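Local coordinates for 1-deoxy-D-xylulose 5-phosphate reductoisomerase (Zymomonas mobilis, PDB 1R0K), which catalyses the NADPH-dependent rearrangement and reduction of 1-deoxy-D-xylulose 5-phosphate to 2-C-methyl-D-erythritol 4-phosphate, an early step of isoprenoid biosynthesis that needs a divalent metal, at residues B[186-191]-B[341-346]; B[195-200]-B[208-213]; B[327-332]-B[348-353]. All blocks are in the same frame, centred on the assembly; numbering follows the deposited sequence.

Contact 1 (B[186-191]-B[341-346])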
loop_
_atom_site.group_PDB
_atom_site.type_symbol
_atom_site.label_atom_id
_atom_site.label_comp_id
_atom_site.label_asym_id
_atom_site.label_seq_id
_atom_site.Cartn_x
_atom_site.Cartn_y
_atom_site.Cartn_z
ATOM N N ALA B 186 6.402 -29.349 -22.329
ATOM C CA ALA B 186 6.976 -30.638 -22.686
ATOM C C ALA B 186 7.589 -31.326 -21.474
ATOM O O ALA B 186 7.395 -32.523 -21.276
ATOM C CB ALA B 186 8.029 -30.465 -23.784
ATOM N N GLU B 187 8.333 -30.590 -20.657
ATOM C CA GLU B 187 8.918 -31.231 -19.488
ATOM C C GLU B 187 7.826 -31.526 -18.467
ATOM O O GLU B 187 7.802 -32.602 -17.870
ATOM C CB GLU B 187 9.998 -30.365 -18.835
ATOM C CG GLU B 187 10.841 -31.161 -17.836
ATOM C CD GLU B 187 11.775 -30.308 -16.999
ATOM O OE1 GLU B 187 12.165 -29.215 -17.456
ATOM O OE2 GLU B 187 12.133 -30.747 -15.885
ATOM N N MET B 188 6.915 -30.579 -18.268
ATOM C CA MET B 188 5.840 -30.781 -17.302
ATOM C C MET B 188 5.087 -32.081 -17.576
ATOM O O MET B 188 4.622 -32.747 -16.650
ATOM C CB MET B 188 4.877 -29.587 -17.305
ATOM C CG MET B 188 5.411 -28.370 -16.556
ATOM S SD MET B 188 4.175 -27.085 -16.215
ATOM C CE MET B 188 4.239 -26.133 -17.714
ATOM N N ALA B 189 4.983 -32.451 -18.849
ATOM C CA ALA B 189 4.301 -33.682 -19.217
ATOM C C ALA B 189 4.895 -34.893 -18.497
ATOM O O ALA B 189 4.188 -35.850 -18.205
ATOM C CB ALA B 189 4.381 -33.887 -20.721
ATOM N N THR B 190 6.189 -34.838 -18.198
ATOM C CA THR B 190 6.882 -35.952 -17.546
ATOM C C THR B 190 6.983 -35.865 -16.027
ATOM O O THR B 190 7.475 -36.788 -15.385
ATOM C CB THR B 190 8.327 -36.089 -18.062
ATOM O OG1 THR B 190 9.147 -35.070 -17.470
ATOM C CG2 THR B 190 8.369 -35.937 -19.568
ATOM N N VAL B 191 6.529 -34.764 -15.447
ATOM C CA VAL B 191 6.622 -34.605 -14.001
ATOM C C VAL B 191 5.944 -35.731 -13.215
ATOM O O VAL B 191 4.789 -36.079 -13.472
ATOM C CB VAL B 191 6.045 -33.239 -13.571
ATOM C CG1 VAL B 191 5.957 -33.152 -12.050
ATOM C CG2 VAL B 191 6.937 -32.127 -14.105
ATOM N N ILE B 341 -2.815 -40.807 -13.860
ATOM C CA ILE B 341 -2.758 -39.875 -14.982
ATOM C C ILE B 341 -1.462 -39.063 -14.925
ATOM O O ILE B 341 -0.738 -39.098 -13.928
ATOM C CB ILE B 341 -3.950 -38.885 -14.965
ATOM C CG1 ILE B 341 -3.923 -38.053 -13.678
ATOM C CG2 ILE B 341 -5.266 -39.643 -15.072
ATOM C CD1 ILE B 341 -5.033 -37.021 -13.587
ATOM N N GLY B 342 -1.175 -38.333 -15.997
ATOM C CA GLY B 342 0.021 -37.516 -16.035
ATOM C C GLY B 342 -0.232 -36.157 -15.408
ATOM O O GLY B 342 -1.384 -35.786 -15.173
ATOM N N PHE B 343 0.838 -35.416 -15.137
ATOM C CA PHE B 343 0.735 -34.091 -14.524
ATOM C C PHE B 343 -0.179 -33.149 -15.308
ATOM O O PHE B 343 -1.024 -32.457 -14.728
ATOM C CB PHE B 343 2.126 -33.459 -14.407
ATOM C CG PHE B 343 2.128 -32.095 -13.770
ATOM C CD1 PHE B 343 1.944 -31.949 -12.397
ATOM C CD2 PHE B 343 2.319 -30.955 -14.543
ATOM C CE1 PHE B 343 1.952 -30.679 -11.799
ATOM C CE2 PHE B 343 2.329 -29.684 -13.959
ATOM C CZ PHE B 343 2.146 -29.544 -12.585
ATOM N N LEU B 344 -0.007 -33.117 -16.625
ATOM C CA LEU B 344 -0.812 -32.240 -17.467
ATOM C C LEU B 344 -2.243 -32.711 -17.667
ATOM O O LEU B 344 -3.079 -31.961 -18.180
ATOM C CB LEU B 344 -0.142 -32.043 -18.830
ATOM C CG LEU B 344 1.224 -31.351 -18.787
ATOM C CD1 LEU B 344 1.748 -31.158 -20.212
ATOM C CD2 LEU B 344 1.100 -30.004 -18.081
ATOM N N ASP B 345 -2.528 -33.947 -17.271
ATOM C CA ASP B 345 -3.881 -34.480 -17.411
ATOM C C ASP B 345 -4.809 -33.893 -16.349
ATOM O O ASP B 345 -6.033 -33.951 -16.483
ATOM C CB ASP B 345 -3.891 -36.010 -17.292
ATOM C CG ASP B 345 -3.239 -36.700 -18.474
ATOM O OD1 ASP B 345 -3.440 -36.247 -19.617
ATOM O OD2 ASP B 345 -2.538 -37.710 -18.260
ATOM N N ILE B 346 -4.230 -33.338 -15.289
ATOM C CA ILE B 346 -5.032 -32.749 -14.224
ATOM C C ILE B 346 -5.938 -31.662 -14.784
ATOM O O ILE B 346 -7.164 -31.747 -14.668
ATOM C CB ILE B 346 -4.145 -32.152 -13.113
ATOM C CG1 ILE B 346 -3.334 -33.268 -12.448
ATOM C CG2 ILE B 346 -5.009 -31.443 -12.078
ATOM C CD1 ILE B 346 -2.246 -32.779 -11.518
HETATM O O HOH W 1 3.472 -36.613 -15.481
HETATM O O HOH W 2 1.249 -35.394 -18.300
#
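Phe343 and Leu344 point their side chains at the type I turn that runs from Met188 to Val191, and apolar packing makes up most of the direct contact. The Phe343 CG lies anti to the backbone N (chi1 -179°), which sets it 4.1 Å from Val191 CB. The ring meets Met188 through CD2, near Met188 CB, and through CE2. At that edge, Met188 SD is 3.9 Å from Phe343 CE2 and stands 75° off the ring normal, the geometry of an edge-on Met-aromatic contact. Closest of all, Met188 O lies against Phe343 CB at 3.4 Å. Leu344 packs on the first half of the turn: its CD1 rests on the backbone and methyl of Ala189, 3.7 Å from Ala189 CA, while its other methyl, CD2, touches Met188 CB. Away from the turn, Phe343 has Phe180 as an edge-to-face partner and also packs against helix 206-214.

No direct hydrogen bond joins the segments; water does it instead. One water donates to Ala189 O and accepts from Phe343 N at 2.9 Å. A second donates to Ala189 O and accepts from Leu344 N at 3.1 Å, so the Ala189 carbonyl is gripped by two waters.

Bonds inside each segment fix the shapes that meet. Val191 N donates to Met188 O, closing the turn, and Thr190 OG1 donates to Glu187 O at 2.8 Å within the carbonyl plane. Across from them, Gly342 N binds Asp345 OD2 at 2.7 Å, and Asp345 N returns a bond to Gly342 O, a reciprocal pairing that ties the two residues together.

Taken together, a sulfur, methyl and ring surface supplies the close packing, whereas the Ala189 carbonyl and the Phe343 and Leu344 N-H groups are bridged by water, joining the turn Met188-Val191 to residues 342-344.

Contact 2 (B[195-200]-B[208-213])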
loop_
_atom_site.group_PDB
_atom_site.type_symbol
_atom_site.label_atom_id
_atom_site.label_comp_id
_atom_site.label_asym_id
_atom_site.label_seq_id
_atom_site.Cartn_x
_atom_site.Cartn_y
_atom_site.Cartn_z
ATOM N N ARG B 195 8.237 -35.820 -7.570
ATOM C CA ARG B 195 8.942 -34.564 -7.787
ATOM C C ARG B 195 8.046 -33.364 -7.516
ATOM O O ARG B 195 8.465 -32.394 -6.877
ATOM C CB ARG B 195 9.469 -34.479 -9.221
ATOM C CG ARG B 195 10.707 -33.604 -9.336
ATOM C CD ARG B 195 10.524 -32.376 -10.210
ATOM N NE ARG B 195 10.559 -32.684 -11.635
ATOM C CZ ARG B 195 11.039 -31.860 -12.563
ATOM N NH1 ARG B 195 11.533 -30.682 -12.217
ATOM N NH2 ARG B 195 11.008 -32.205 -13.843
ATOM N N ALA B 196 6.808 -33.444 -7.997
ATOM C CA ALA B 196 5.836 -32.359 -7.855
ATOM C C ALA B 196 5.495 -31.934 -6.430
ATOM O O ALA B 196 5.201 -30.766 -6.183
ATOM C CB ALA B 196 4.557 -32.723 -8.593
ATOM N N VAL B 197 5.527 -32.868 -5.492
ATOM C CA VAL B 197 5.184 -32.535 -4.114
ATOM C C VAL B 197 6.353 -31.992 -3.300
ATOM O O VAL B 197 6.161 -31.523 -2.177
ATOM C CB VAL B 197 4.604 -33.754 -3.376
ATOM C CG1 VAL B 197 3.360 -34.248 -4.099
ATOM C CG2 VAL B 197 5.645 -34.858 -3.298
ATOM N N GLN B 198 7.559 -32.062 -3.858
ATOM C CA GLN B 198 8.743 -31.569 -3.162
ATOM C C GLN B 198 8.635 -30.084 -2.849
ATOM O O GLN B 198 8.246 -29.284 -3.700
ATOM C CB GLN B 198 10.003 -31.826 -3.997
ATOM C CG GLN B 198 10.386 -33.293 -4.109
ATOM C CD GLN B 198 10.739 -33.908 -2.766
ATOM O OE1 GLN B 198 10.625 -33.263 -1.719
ATOM N NE2 GLN B 198 11.169 -35.167 -2.788
ATOM N N HIS B 199 8.979 -29.726 -1.616
ATOM C CA HIS B 199 8.940 -28.339 -1.169
ATOM C C HIS B 199 10.029 -28.157 -0.119
ATOM O O HIS B 199 10.567 -29.135 0.394
ATOM C CB HIS B 199 7.571 -28.002 -0.563
ATOM C CG HIS B 199 7.176 -28.893 0.575
ATOM N ND1 HIS B 199 6.718 -30.180 0.391
ATOM C CD2 HIS B 199 7.195 -28.688 1.914
ATOM C CE1 HIS B 199 6.473 -30.731 1.566
ATOM N NE2 HIS B 199 6.755 -29.847 2.507
ATOM N N PRO B 200 10.374 -26.901 0.211
ATOM C CA PRO B 200 11.413 -26.630 1.211
ATOM C C PRO B 200 11.192 -27.381 2.524
ATOM O O PRO B 200 10.505 -26.893 3.424
ATOM C CB PRO B 200 11.330 -25.118 1.385
ATOM C CG PRO B 200 10.964 -24.661 0.015
ATOM C CD PRO B 200 9.887 -25.646 -0.386
ATOM N N ILE B 208 -1.925 -29.261 -1.802
ATOM C CA ILE B 208 -1.493 -27.870 -1.841
ATOM C C ILE B 208 -0.296 -27.738 -2.780
ATOM O O ILE B 208 -0.217 -26.800 -3.574
ATOM C CB ILE B 208 -1.091 -27.374 -0.427
ATOM C CG1 ILE B 208 -2.280 -27.510 0.529
ATOM C CG2 ILE B 208 -0.641 -25.920 -0.483
ATOM C CD1 ILE B 208 -1.976 -27.084 1.955
ATOM N N SER B 209 0.633 -28.683 -2.693
ATOM C CA SER B 209 1.814 -28.649 -3.550
ATOM C C SER B 209 1.451 -28.773 -5.027
ATOM O O SER B 209 1.975 -28.036 -5.864
ATOM C CB SER B 209 2.781 -29.769 -3.169
ATOM O OG SER B 209 3.292 -29.569 -1.860
ATOM N N ILE B 210 0.556 -29.702 -5.354
ATOM C CA ILE B 210 0.168 -29.893 -6.747
ATOM C C ILE B 210 -0.550 -28.666 -7.310
ATOM O O ILE B 210 -0.265 -28.237 -8.432
ATOM C CB ILE B 210 -0.722 -31.149 -6.919
ATOM C CG1 ILE B 210 0.013 -32.379 -6.378
ATOM C CG2 ILE B 210 -1.061 -31.354 -8.385
ATOM C CD1 ILE B 210 1.377 -32.623 -7.009
ATOM N N ASP B 211 -1.468 -28.097 -6.532
ATOM C CA ASP B 211 -2.206 -26.917 -6.970
ATOM C C ASP B 211 -1.255 -25.753 -7.239
ATOM O O ASP B 211 -1.508 -24.910 -8.107
ATOM C CB ASP B 211 -3.247 -26.505 -5.923
ATOM C CG ASP B 211 -4.447 -27.435 -5.896
ATOM O OD1 ASP B 211 -4.659 -28.177 -6.883
ATOM O OD2 ASP B 211 -5.190 -27.411 -4.890
ATOM N N SER B 212 -0.167 -25.707 -6.483
ATOM C CA SER B 212 0.831 -24.663 -6.663
ATOM C C SER B 212 1.573 -24.928 -7.980
ATOM O O SER B 212 1.839 -24.014 -8.754
ATOM C CB SER B 212 1.817 -24.683 -5.493
ATOM O OG SER B 212 2.920 -23.826 -5.730
ATOM N N ALA B 213 1.877 -26.195 -8.231
ATOM C CA ALA B 213 2.595 -26.599 -9.432
ATOM C C ALA B 213 1.801 -26.350 -10.711
ATOM O O ALA B 213 2.364 -25.958 -11.728
ATOM C CB ALA B 213 2.981 -28.074 -9.329
HETATM O O HOH W 3 4.003 -31.966 -0.274
#
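Val197 and Ser209 bring their CA atoms to 5.2 Å, where the loop leaving helix 193-196 passes beside helix 206-214. The apolar half of the contact centres on one methyl: with the Ile210 chain bent at chi2 (-56°), Ile210 CD1 lies 3.6 Å from Ala196 CB and 3.9 Å from Val197 CG1. The Val197 and Ile210 side chains lie alongside each other with a common direction, and Ile210 is backed by Val333 and Phe336 of helix 321-337.

The polar half gathers round Val197 O. His199 ND1 donates to it at 3.0 Å, with an N-H...O angle of 174° and the oxygen only 3° out of the ring plane. A water donates to the same carbonyl and also bonds Ser209 OG at 3.0 Å, linking loop to helix; Ser209 OG has a further partner in Gly205 O. At its other nitrogen, His199 NE2 is hydrogen-bonded to Ser203 N. An alanine in place of His199 would probably leave Val197 O with the water but no ring donor, and Ser203 N without its acceptor.

His199 and Ser212 are predicted to bind 1-deoxy-D-xylulose 5-phosphate. Bonds at both ring nitrogens are consistent with an imidazole whose rotation is restrained by Val197 and Ser203, with the water tying the loop to the helix carrying Ser212.

Contact 3 (B[327-332]-B[348-353])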
loop_
_atom_site.group_PDB
_atom_site.type_symbol
_atom_site.label_atom_id
_atom_site.label_comp_id
_atom_site.label_asym_id
_atom_site.label_seq_id
_atom_site.Cartn_x
_atom_site.Cartn_y
_atom_site.Cartn_z
ATOM N N ALA B 327 -14.169 -29.253 -7.437
ATOM C CA ALA B 327 -14.384 -30.671 -7.170
ATOM C C ALA B 327 -13.612 -31.542 -8.155
ATOM O O ALA B 327 -12.973 -32.512 -7.761
ATOM C CB ALA B 327 -15.870 -31.002 -7.234
ATOM N N ALA B 328 -13.672 -31.204 -9.437
ATOM C CA ALA B 328 -12.957 -31.993 -10.439
ATOM C C ALA B 328 -11.456 -31.974 -10.172
ATOM O O ALA B 328 -10.769 -32.979 -10.352
ATOM C CB ALA B 328 -13.247 -31.467 -11.834
ATOM N N ASN B 329 -10.942 -30.825 -9.744
ATOM C CA ASN B 329 -9.516 -30.713 -9.459
ATOM C C ASN B 329 -9.117 -31.637 -8.305
ATOM O O ASN B 329 -8.042 -32.237 -8.324
ATOM C CB ASN B 329 -9.154 -29.262 -9.123
ATOM C CG ASN B 329 -7.663 -29.060 -8.972
ATOM O OD1 ASN B 329 -6.895 -29.294 -9.914
ATOM N ND2 ASN B 329 -7.239 -28.631 -7.786
ATOM N N GLU B 330 -9.981 -31.755 -7.301
ATOM C CA GLU B 330 -9.699 -32.629 -6.162
ATOM C C GLU B 330 -9.460 -34.057 -6.647
ATOM O O GLU B 330 -8.504 -34.712 -6.239
ATOM C CB GLU B 330 -10.870 -32.620 -5.173
ATOM C CG GLU B 330 -11.026 -31.325 -4.394
ATOM C CD GLU B 330 -10.086 -31.230 -3.201
ATOM O OE1 GLU B 330 -9.153 -32.057 -3.088
ATOM O OE2 GLU B 330 -10.280 -30.314 -2.374
ATOM N N ILE B 331 -10.346 -34.529 -7.520
ATOM C CA ILE B 331 -10.262 -35.871 -8.078
ATOM C C ILE B 331 -9.038 -36.025 -8.967
ATOM O O ILE B 331 -8.289 -36.990 -8.838
ATOM C CB ILE B 331 -11.528 -36.197 -8.920
ATOM C CG1 ILE B 331 -12.752 -36.250 -8.010
ATOM C CG2 ILE B 331 -11.358 -37.523 -9.650
ATOM C CD1 ILE B 331 -12.715 -37.395 -7.019
ATOM N N ALA B 332 -8.841 -35.068 -9.868
ATOM C CA ALA B 332 -7.718 -35.111 -10.792
ATOM C C ALA B 332 -6.375 -35.122 -10.068
ATOM O O ALA B 332 -5.493 -35.907 -10.409
ATOM C CB ALA B 332 -7.792 -33.930 -11.754
ATOM N N LYS B 348 -6.607 -31.116 -17.788
ATOM C CA LYS B 348 -7.433 -31.654 -18.867
ATOM C C LYS B 348 -8.698 -32.289 -18.307
ATOM O O LYS B 348 -9.787 -32.079 -18.832
ATOM C CB LYS B 348 -6.647 -32.671 -19.701
ATOM C CG LYS B 348 -5.558 -32.022 -20.542
ATOM C CD LYS B 348 -4.841 -33.020 -21.438
ATOM C CE LYS B 348 -3.743 -32.323 -22.237
ATOM N NZ LYS B 348 -3.047 -33.248 -23.179
ATOM N N ILE B 349 -8.558 -33.063 -17.237
ATOM C CA ILE B 349 -9.714 -33.697 -16.619
ATOM C C ILE B 349 -10.648 -32.613 -16.098
ATOM O O ILE B 349 -11.870 -32.714 -16.238
ATOM C CB ILE B 349 -9.303 -34.613 -15.438
ATOM C CG1 ILE B 349 -8.485 -35.805 -15.950
ATOM C CG2 ILE B 349 -10.540 -35.094 -14.693
ATOM C CD1 ILE B 349 -9.211 -36.690 -16.927
ATOM N N VAL B 350 -10.078 -31.570 -15.500
ATOM C CA VAL B 350 -10.902 -30.489 -14.973
ATOM C C VAL B 350 -11.683 -29.847 -16.114
ATOM O O VAL B 350 -12.890 -29.634 -16.004
ATOM C CB VAL B 350 -10.044 -29.420 -14.251
ATOM C CG1 VAL B 350 -10.905 -28.222 -13.874
ATOM C CG2 VAL B 350 -9.426 -30.024 -12.992
ATOM N N GLU B 351 -10.996 -29.564 -17.215
ATOM C CA GLU B 351 -11.634 -28.950 -18.377
ATOM C C GLU B 351 -12.775 -29.818 -18.909
ATOM O O GLU B 351 -13.879 -29.322 -19.159
ATOM C CB GLU B 351 -10.608 -28.734 -19.491
ATOM C CG GLU B 351 -11.068 -27.760 -20.563
ATOM C CD GLU B 351 -10.152 -27.738 -21.772
ATOM O OE1 GLU B 351 -8.924 -27.880 -21.595
ATOM O OE2 GLU B 351 -10.660 -27.568 -22.901
ATOM N N LYS B 352 -12.502 -31.107 -19.097
ATOM C CA LYS B 352 -13.508 -32.040 -19.602
ATOM C C LYS B 352 -14.735 -32.074 -18.700
ATOM O O LYS B 352 -15.869 -32.056 -19.179
ATOM C CB LYS B 352 -12.926 -33.450 -19.722
ATOM C CG LYS B 352 -11.958 -33.631 -20.881
ATOM C CD LYS B 352 -11.427 -35.057 -20.936
ATOM C CE LYS B 352 -10.475 -35.266 -22.102
ATOM N NZ LYS B 352 -11.139 -35.038 -23.420
ATOM N N THR B 353 -14.504 -32.129 -17.392
ATOM C CA THR B 353 -15.605 -32.159 -16.437
ATOM C C THR B 353 -16.440 -30.877 -16.550
ATOM O O THR B 353 -17.667 -30.929 -16.560
ATOM C CB THR B 353 -15.083 -32.312 -14.993
ATOM O OG1 THR B 353 -14.218 -33.451 -14.924
ATOM C CG2 THR B 353 -16.244 -32.516 -14.020
#
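Ala328 and Ala332 turn their methyls toward Ile349 and Thr353 where helix 321-337 packs against helix 345-356. At one end Ala328 CB fits against the branched Thr353 side chain, 3.8 Å from Thr353 CB, and lies about as near to its OG1 and CG2. One turn further along, Ala332 CB comes to 4.0 Å from Ile349 CB, so it is the root of the isoleucine that packs, with Ile349 CG2 close by, while the CD1 end turns off from the interface.

Val350 works differently, placing a methyl on backbone. Its CG2, anti to the carbonyl carbon, lies 3.6 Å from Asn329 CA and 3.7 Å from Asn329 N. The same methyl is 4.2 Å from Ala328 CB. Met325 of helix 321-337 and Leu310 of helix 307-317 also touch Val350.

The two helical segments run roughly antiparallel, with 143° between their N-to-C directions. They belong to consecutive helices of the C-terminal helical region, joined by a short connection, and the small alanine side chains let the axes come to 8.6 Å at closest approach, with Val350 CG2 set against the Asn329 backbone. Helix 365-385 completes the packing, touching Ala327 and Thr353.

No hydrogen bond bridges the two segments; the Thr353 hydroxyl and the Asn329 amide find partners in their own helix and in a third one. Thr353 OG1 donates to Ile349 O at 2.8 Å from above the carbonyl plane, 36° out of it, while Thr353 N reaches the same oxygen from the opposite face. The threonine hydroxyl is thereby satisfied by its own helix, and its carbon atoms can join the apolar seam. Asn329 OD1 lies 4.1 Å from Val350 CG2, and the amide ND2 is probably hydrogen-bonded to Asp211 OD1 of helix 206-214.

Along the chain, contact 2 is nested within the loop closed by contact 1, whereas contact 3 alternates with contact 1 and follows contact 2. The centres of contacts 1 and 2 lie about 13 Å apart. Those of contacts 1 and 3 are about 14 Å apart, and those of contacts 2 and 3 about 18 Å. Contacts 1 and 3 share helix 345-356, where Ile346 packs against Asn329 and Ala332. Contacts 1 and 2 meet through the Glu187-Arg195 salt bridge and the packing of Phe343 on Ala213. The probable Asn329-Asp211 link connects contacts 2 and 3. The C-terminal helices pack directly against the region that carries the predicted substrate-binding residues His199 and Ser212.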